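Local coordinates for catechol 2,3-dioxygenase (Pseudomonas sp. KL28, PDB 3HPY), which cleaves the aromatic ring of catechols beside the two hydroxyls, using iron and dioxygen, in a pathway that breaks down long-chain alkylphenols, at the interface of chains A and B. Coordinates in Å, arbitrary orientation; residue numbers count along the deposited sequence, not the author numbering. Chains: chain A/B, Catechol 2,3-dioxygenase.

Contacts 1 and 2 are neighbouring patches of one two-fold symmetric interface between chains A and B, with the centres of their C-alpha atoms about 9 Å apart. They share A:Ser197 and A:His198, in the loop after strand 191-195. In contact 1 this loop meets its own copy and a tyrosine whose hydroxyl binds bridging waters; in contact 2 its backbone receives the N-terminal arm of the other chain. A:Leu7 and B:Tyr276 in contact 1 have their counterparts, B:Leu7 and A:Tyr276, in contact 2. The patches adjoin through the shared loop, and each occurs twice about the two-fold axis within the homotetramer.

Contact 1: the interface of chains A and B. Residues chain A 7, 151, 197-199; chain B 198, 274, 276.
The loop carrying A:Ser197, A:His198 and A:Lys199, just after strand 191-195, packs on B:His198 of the same loop in chain B, while A:Gln151, at the start of strand 151-159, and A:Leu7 of strand 6-7 face the B:His274 to B:Tyr276 loop. The two His198 imidazoles come in from opposite sides and overlap face to face, with centroids 3.5 Å apart and planes 6° from parallel. Each CE1 lies over the centre of the other ring. The NE2 atoms of A:His198 and B:His198 are 3.1 Å apart, but this separation runs through the stack, a poor geometry for a hydrogen bond between them. Both CG atoms sit between the backbone N and the carbonyl carbon (chi1 59° in A:His198), which turns the rings toward one another. Such close stacking would probably disfavour protonating both rings together.

B:His198 is also bordered by chain A: A:Ser197 CB is 3.4 Å from its CE1, and A:Lys199 CG lies 3.4 Å from its NE2. On its other face the B:Tyr276 OH sits toward the rim. That phenol hydroxyl gathers three waters. Water 2 joins it to A:Leu7 O (2.7 Å from the water), water 1 to the ammonium NZ of A:Lys199 (3.0 Å), and water 3 to the amide of A:Gln151. A:Gln151 OE1 meets B:His274 CD2 at 3.4 Å, the amide and ring planes 57° apart. Ring stacking and water bridges thus join the two subunits across the two-fold axis, helping to hold the tetramer together.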
# COMPACT_ATOMS: atom_id res chain seq x y z
N LEU A 7 -9.24 -25.42 -15.71
CA LEU A 7 -8.32 -24.76 -14.78
C LEU A 7 -8.44 -23.24 -14.61
O LEU A 7 -8.57 -22.75 -13.49
CB LEU A 7 -6.87 -25.05 -15.17
CG LEU A 7 -6.38 -26.49 -15.28
CD1 LEU A 7 -4.92 -26.46 -15.74
CD2 LEU A 7 -6.52 -27.21 -13.95
N GLN A 151 -2.25 -11.43 -14.85
CA GLN A 151 -2.95 -12.53 -15.53
C GLN A 151 -4.30 -12.15 -16.15
O GLN A 151 -4.90 -11.15 -15.76
CB GLN A 151 -3.18 -13.70 -14.55
CG GLN A 151 -4.23 -13.42 -13.43
CD GLN A 151 -4.49 -14.63 -12.50
OE1 GLN A 151 -3.58 -15.40 -12.19
NE2 GLN A 151 -5.72 -14.76 -12.03
N SER A 197 -12.37 -22.56 -9.68
CA SER A 197 -11.19 -22.63 -8.82
C SER A 197 -11.53 -22.04 -7.45
O SER A 197 -12.62 -22.25 -6.93
CB SER A 197 -10.08 -21.79 -9.46
OG SER A 197 -10.55 -20.46 -9.69
N HIS A 198 -10.60 -21.32 -6.82
CA HIS A 198 -10.98 -20.66 -5.57
C HIS A 198 -10.94 -19.14 -5.74
O HIS A 198 -10.89 -18.40 -4.75
CB HIS A 198 -10.18 -21.15 -4.32
CG HIS A 198 -8.68 -20.97 -4.39
ND1 HIS A 198 -7.83 -22.00 -4.70
CD2 HIS A 198 -7.89 -19.91 -4.14
CE1 HIS A 198 -6.58 -21.58 -4.68
NE2 HIS A 198 -6.59 -20.31 -4.34
N LYS A 199 -11.00 -18.69 -6.99
CA LYS A 199 -11.03 -17.27 -7.30
C LYS A 199 -12.48 -16.79 -7.23
O LYS A 199 -13.39 -17.59 -7.45
CB LYS A 199 -10.46 -16.98 -8.69
CG LYS A 199 -8.94 -17.05 -8.75
CD LYS A 199 -8.40 -16.47 -10.04
CE LYS A 199 -8.83 -17.28 -11.21
NZ LYS A 199 -9.00 -16.46 -12.46
N HIS B 198 -4.46 -23.44 -6.49
CA HIS B 198 -3.62 -22.56 -7.29
C HIS B 198 -2.90 -21.57 -6.37
O HIS B 198 -2.41 -20.55 -6.80
CB HIS B 198 -4.37 -21.83 -8.43
CG HIS B 198 -5.49 -20.96 -7.98
ND1 HIS B 198 -6.81 -21.35 -8.07
CD2 HIS B 198 -5.50 -19.70 -7.49
CE1 HIS B 198 -7.59 -20.36 -7.65
NE2 HIS B 198 -6.81 -19.35 -7.31
N HIS B 274 0.53 -17.22 -8.73
CA HIS B 274 -0.60 -18.14 -8.86
C HIS B 274 -0.29 -19.41 -9.65
O HIS B 274 -0.69 -19.53 -10.80
CB HIS B 274 -1.76 -17.46 -9.57
CG HIS B 274 -2.01 -16.05 -9.00
ND1 HIS B 274 -2.70 -15.84 -7.82
CD2 HIS B 274 -1.61 -14.83 -9.42
CE1 HIS B 274 -2.70 -14.55 -7.54
NE2 HIS B 274 -2.05 -13.92 -8.50
N TYR B 276 -0.33 -23.29 -11.07
CA TYR B 276 -1.38 -24.17 -11.48
C TYR B 276 -0.75 -25.57 -11.68
O TYR B 276 0.45 -25.65 -11.93
CB TYR B 276 -2.05 -23.71 -12.78
CG TYR B 276 -3.11 -22.63 -12.56
CD1 TYR B 276 -4.46 -22.97 -12.48
CD2 TYR B 276 -2.75 -21.30 -12.43
CE1 TYR B 276 -5.43 -22.01 -12.26
CE2 TYR B 276 -3.71 -20.34 -12.18
CZ TYR B 276 -5.04 -20.69 -12.10
OH TYR B 276 -5.98 -19.71 -11.84
O HOH W 1 -6.29 -17.33 -13.45
O HOH W 2 -8.70 -20.31 -12.39
O HOH W 3 -4.95 -17.21 -10.28

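Contact 2: the interface of chains A and B. Residues chain A 2-3, 196-198, 276-278; chain B 2-3, 7, 74.
B:Met3 lies against A:Pro277, its CB tight on the proline CG at 3.4 Å. From there the bend at chi2 (-66°) brings its sulfur round to the two-fold axis. The B:Met3 SD meets the A:Met3 SD at 3.6 Å, the two side chains lying nearly perpendicular. A further bend at chi3 sends the methyl CE of B:Met3 toward A:Tyr276, where it comes up to CE1. The backbones of the two Met3 residues form an antiparallel beta bridge across the axis.

One residue earlier, the B:Ala2 N donates a hydrogen bond to the carbonyl O of A:Cys196 (2.7 Å). The nitrogen stands at 136° to the C=O bond and is tilted 28° from the carbonyl plane. B:Ala2 is the first modelled residue; if it is the true chain end, as loss of the initiator methionine would make it, its nitrogen would probably carry a charge that strengthens this bond. The next carbonyl of the same loop is reached through water: water 5 takes the B:Met3 N-H at 2.8 Å and touches A:Ser197 O. The matching A:Ala2 is poorly ordered.

Around this core, A:Pro277 CB rests on a methyl of B:Leu74 (CD1, 4.0 Å). B:Leu7 and A:Asp278 run alongside one another, antiparallel, leucine CD1 beside carboxylate OD1 at 3.8 Å. A:Tyr276 OH reaches B:Leu7 O through water 4, the twin of a bridge in the other half of the interface. Behind it, A:His198 CB lies over one face of the A:Tyr276 ring, toward its rim and 3.7 Å above the plane, which helps set the tyrosine that reaches B:Met3 and water 4.

In the fold, the N-terminal arm of chain B, leading into strands 6-7 and 9-16, and B:Leu74, just past strand 68-73, pack against two chain A loops: the one after strand 191-195 and the one between strands 265-271 and 282-284.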
# COMPACT_ATOMS: atom_id res chain seq x y z
N ALA A 2 -7.51 -30.62 -5.08
CA ALA A 2 -6.61 -30.36 -6.19
C ALA A 2 -7.35 -29.68 -7.32
O ALA A 2 -8.57 -29.76 -7.45
CB ALA A 2 -5.98 -31.62 -6.70
N MET A 3 -6.55 -28.99 -8.10
CA MET A 3 -7.15 -28.29 -9.25
C MET A 3 -7.30 -29.28 -10.39
O MET A 3 -6.33 -29.94 -10.75
CB MET A 3 -6.28 -27.08 -9.64
CG MET A 3 -6.71 -25.75 -9.05
SD MET A 3 -8.47 -25.44 -9.32
CE MET A 3 -8.53 -25.34 -11.10
N CYS A 196 -14.17 -21.71 -11.31
CA CYS A 196 -13.81 -23.11 -11.54
C CYS A 196 -12.54 -23.35 -10.74
O CYS A 196 -11.74 -24.24 -11.06
CB CYS A 196 -13.55 -23.37 -13.03
SG CYS A 196 -12.16 -22.42 -13.72
N SER A 197 -12.37 -22.56 -9.68
CA SER A 197 -11.19 -22.63 -8.82
C SER A 197 -11.53 -22.04 -7.45
O SER A 197 -12.62 -22.25 -6.93
CB SER A 197 -10.08 -21.79 -9.46
OG SER A 197 -10.55 -20.46 -9.69
N HIS A 198 -10.60 -21.32 -6.82
CA HIS A 198 -10.98 -20.66 -5.57
C HIS A 198 -10.94 -19.14 -5.74
O HIS A 198 -10.89 -18.40 -4.75
CB HIS A 198 -10.18 -21.15 -4.32
CG HIS A 198 -8.68 -20.97 -4.39
ND1 HIS A 198 -7.83 -22.00 -4.70
CD2 HIS A 198 -7.89 -19.91 -4.14
CE1 HIS A 198 -6.58 -21.58 -4.68
NE2 HIS A 198 -6.59 -20.31 -4.34
N TYR A 276 -14.68 -21.30 -2.15
CA TYR A 276 -14.36 -22.69 -2.46
C TYR A 276 -15.66 -23.35 -2.88
O TYR A 276 -16.74 -22.91 -2.49
CB TYR A 276 -13.73 -23.40 -1.25
CG TYR A 276 -12.24 -23.13 -1.11
CD1 TYR A 276 -11.28 -23.94 -1.73
CD2 TYR A 276 -11.79 -22.03 -0.38
CE1 TYR A 276 -9.89 -23.65 -1.62
CE2 TYR A 276 -10.42 -21.73 -0.26
CZ TYR A 276 -9.48 -22.53 -0.88
OH TYR A 276 -8.15 -22.20 -0.76
N PRO A 277 -15.58 -24.41 -3.70
CA PRO A 277 -16.74 -25.15 -4.20
C PRO A 277 -17.80 -25.46 -3.13
O PRO A 277 -18.98 -25.61 -3.46
CB PRO A 277 -16.11 -26.43 -4.78
CG PRO A 277 -14.73 -26.02 -5.13
CD PRO A 277 -14.32 -25.12 -4.00
N ASP A 278 -17.40 -25.56 -1.86
CA ASP A 278 -18.37 -25.86 -0.80
C ASP A 278 -19.15 -24.67 -0.27
O ASP A 278 -20.13 -24.84 0.45
CB ASP A 278 -17.69 -26.62 0.37
CG ASP A 278 -16.52 -25.85 1.01
OD1 ASP A 278 -15.61 -25.42 0.28
OD2 ASP A 278 -16.52 -25.70 2.25
N ALA B 2 -11.92 -26.79 -11.87
CA ALA B 2 -12.70 -27.06 -10.62
C ALA B 2 -11.79 -27.53 -9.50
O ALA B 2 -10.82 -28.24 -9.73
CB ALA B 2 -13.74 -28.13 -10.89
N MET B 3 -12.11 -27.12 -8.27
CA MET B 3 -11.36 -27.57 -7.11
C MET B 3 -12.05 -28.86 -6.68
O MET B 3 -13.27 -28.88 -6.48
CB MET B 3 -11.43 -26.57 -5.96
CG MET B 3 -10.48 -25.48 -6.00
SD MET B 3 -8.85 -26.20 -5.80
CE MET B 3 -8.59 -26.55 -4.16
N LEU B 7 -9.26 -29.79 -0.73
CA LEU B 7 -9.49 -28.39 -1.06
C LEU B 7 -8.49 -27.43 -0.42
O LEU B 7 -7.81 -26.68 -1.12
CB LEU B 7 -10.90 -27.97 -0.65
CG LEU B 7 -12.05 -28.80 -1.24
CD1 LEU B 7 -13.38 -28.25 -0.76
CD2 LEU B 7 -11.96 -28.76 -2.76
N LEU B 74 -13.38 -32.19 -0.67
CA LEU B 74 -14.61 -31.84 -1.38
C LEU B 74 -15.89 -32.38 -0.77
O LEU B 74 -16.82 -31.61 -0.47
CB LEU B 74 -14.50 -32.30 -2.83
CG LEU B 74 -15.59 -31.78 -3.78
CD1 LEU B 74 -15.61 -30.26 -3.77
CD2 LEU B 74 -15.34 -32.31 -5.17
O HOH W 4 -6.44 -24.23 -1.06
O HOH W 5 -13.80 -24.95 -7.87